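PDB 3BHW: BREX protein BrxA from Magnetospirillum magneticum, which probably takes part in a type 1 BREX system that protects the bacterium against double-stranded DNA phage by preventing replication of the phage genome. Local coordinates for residues P72-M77 / M182-E187. Numbering follows the deposited sequence. Where two conformers were deposited one is given.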
# COMPACT_ATOMS: atom_id res chain seq x y z
N PRO A 72 -4.32 -12.54 -10.49
CA PRO A 72 -4.00 -13.81 -9.79
C PRO A 72 -2.51 -14.07 -9.58
O PRO A 72 -2.14 -14.70 -8.59
CB PRO A 72 -4.59 -14.86 -10.72
CG PRO A 72 -5.73 -14.18 -11.35
CD PRO A 72 -5.22 -12.78 -11.64
N GLU A 73 -1.66 -13.63 -10.50
CA GLU A 73 -0.24 -13.87 -10.41
C GLU A 73 0.30 -13.20 -9.13
O GLU A 73 1.11 -13.77 -8.38
CB GLU A 73 0.43 -13.32 -11.68
CG GLU A 73 -0.14 -13.91 -13.01
CD GLU A 73 -1.57 -13.45 -13.41
OE1 GLU A 73 -1.99 -12.29 -13.16
OE2 GLU A 73 -2.29 -14.28 -14.01
N LEU A 74 -0.15 -11.98 -8.92
CA LEU A 74 0.28 -11.22 -7.76
C LEU A 74 -0.40 -11.70 -6.48
O LEU A 74 0.20 -11.70 -5.43
CB LEU A 74 0.04 -9.75 -7.98
CG LEU A 74 0.47 -8.88 -6.80
CD1 LEU A 74 0.84 -7.55 -7.33
CD2 LEU A 74 -0.72 -8.78 -5.85
N TRP A 75 -1.68 -12.06 -6.54
CA TRP A 75 -2.30 -12.74 -5.40
C TRP A 75 -1.49 -13.97 -4.98
O TRP A 75 -1.29 -14.19 -3.79
CB TRP A 75 -3.74 -13.17 -5.69
CG TRP A 75 -4.62 -12.12 -6.22
CD1 TRP A 75 -4.48 -10.76 -6.11
CD2 TRP A 75 -5.82 -12.35 -6.93
NE1 TRP A 75 -5.54 -10.13 -6.71
CE2 TRP A 75 -6.37 -11.08 -7.26
CE3 TRP A 75 -6.51 -13.50 -7.33
CZ2 TRP A 75 -7.58 -10.94 -7.95
CZ3 TRP A 75 -7.69 -13.36 -8.05
CH2 TRP A 75 -8.21 -12.09 -8.35
N GLN A 76 -0.98 -14.72 -5.95
CA GLN A 76 -0.23 -15.94 -5.62
C GLN A 76 1.09 -15.58 -4.91
O GLN A 76 1.52 -16.27 -4.00
CB GLN A 76 0.01 -16.76 -6.90
CG GLN A 76 0.41 -18.20 -6.66
CD GLN A 76 -0.75 -19.20 -6.73
OE1 GLN A 76 -0.81 -20.13 -5.93
NE2 GLN A 76 -1.66 -19.01 -7.68
N MET A 77 1.71 -14.47 -5.32
CA MET A 77 2.89 -13.93 -4.66
C MET A 77 2.63 -13.53 -3.22
O MET A 77 3.47 -13.76 -2.33
CB MET A 77 3.42 -12.71 -5.42
CG MET A 77 3.85 -13.00 -6.83
SD MET A 77 4.57 -11.59 -7.68
CE MET A 77 5.93 -11.21 -6.60
N MET A 182 8.73 -6.79 -9.66
CA MET A 182 8.94 -5.87 -10.78
C MET A 182 8.55 -6.48 -12.14
O MET A 182 8.04 -5.76 -13.01
CB MET A 182 10.38 -5.30 -10.83
CG MET A 182 10.82 -4.43 -9.64
SD MET A 182 9.73 -2.96 -9.28
CE MET A 182 9.66 -2.30 -10.95
N SER A 183 8.81 -7.78 -12.31
CA SER A 183 8.47 -8.48 -13.55
C SER A 183 6.95 -8.49 -13.70
O SER A 183 6.43 -8.22 -14.80
CB SER A 183 9.11 -9.90 -13.58
OG SER A 183 8.79 -10.66 -14.75
N TYR A 184 6.23 -8.78 -12.62
CA TYR A 184 4.78 -8.75 -12.66
C TYR A 184 4.25 -7.37 -13.09
O TYR A 184 3.43 -7.28 -13.99
CB TYR A 184 4.13 -9.18 -11.32
CG TYR A 184 2.63 -8.96 -11.30
CD1 TYR A 184 1.74 -9.95 -11.74
CD2 TYR A 184 2.10 -7.71 -10.97
CE1 TYR A 184 0.36 -9.73 -11.80
CE2 TYR A 184 0.70 -7.48 -11.01
CZ TYR A 184 -0.14 -8.50 -11.44
OH TYR A 184 -1.50 -8.29 -11.50
N LEU A 185 4.82 -6.32 -12.49
CA LEU A 185 4.41 -4.94 -12.78
C LEU A 185 4.66 -4.50 -14.21
O LEU A 185 3.80 -3.86 -14.80
CB LEU A 185 5.05 -3.96 -11.80
CG LEU A 185 4.60 -3.98 -10.33
CD1 LEU A 185 5.51 -3.04 -9.55
CD2 LEU A 185 3.05 -3.67 -10.09
N ARG A 186 5.84 -4.85 -14.75
CA ARG A 186 6.20 -4.55 -16.16
C ARG A 186 5.24 -5.29 -17.07
O ARG A 186 4.62 -4.69 -17.97
CB ARG A 186 7.66 -4.88 -16.46
CG ARG A 186 8.63 -4.00 -15.67
CD ARG A 186 9.97 -3.82 -16.30
NE ARG A 186 10.90 -3.25 -15.34
CZ ARG A 186 11.55 -3.97 -14.43
NH1 ARG A 186 11.39 -5.30 -14.39
NH2 ARG A 186 12.37 -3.38 -13.57
N GLU A 187 5.09 -6.59 -16.81
CA GLU A 187 4.28 -7.45 -17.69
C GLU A 187 2.81 -7.06 -17.72
O GLU A 187 2.11 -7.31 -18.71
CB GLU A 187 4.48 -8.93 -17.32
CG GLU A 187 5.93 -9.41 -17.57
CD GLU A 187 6.21 -10.83 -17.08
OE1 GLU A 187 5.23 -11.58 -16.82
OE2 GLU A 187 7.40 -11.21 -17.01
O HOH W 1 -2.67 -9.61 -13.59
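The phenol ring of Tyr184 spans the gap between two nearly antiparallel helical segments and lies against Glu73 and Leu74. The axes run at 167° to one another and come no closer than 10.6 Å, a separation bridged largely by this one large side chain.

The apolar part is a CH-pi contact: Leu74 CB sits over one face of the Tyr184 ring, 3.7 Å from its centroid and only 13° off the normal. With CG anti to the backbone N (chi1 -180°), the Leu74 chain runs on across that face and brings CD1 to 3.7 Å from Tyr184 CE2. Glu73 meets the ring at its edge instead, its CB 3.6 Å from Tyr184 CE1. Closer to the tyrosine backbone, in the conformer given, Met77 SD lies 4.4 Å from Tyr184 CB, a marginal contact.

No direct hydrogen bond joins the two segments; the polar link runs through a water. In the conformer given for Glu73, this water donates to Glu73 OE1 at 2.8 Å and accepts from Tyr184 OH at 2.7 Å; the link may not hold in the other conformer. The Glu73 chain bends back at chi2, and its carboxylate lies nearly coplanar with the ring, with OE1 at the ring edge. The phenol oxygen is also hydrogen-bonded to the backbone N of Gly71, which helps fix the far end of the ring.

Within this all-helical chain, the contact joins helix 72-80 to helix 179-187. Helix 83-97 packs against both, through Ala89 on Leu74, Val85 on Met77 and Ala92 on Leu185, while helix 191-197 covers Leu185 through Val193 and Ile194.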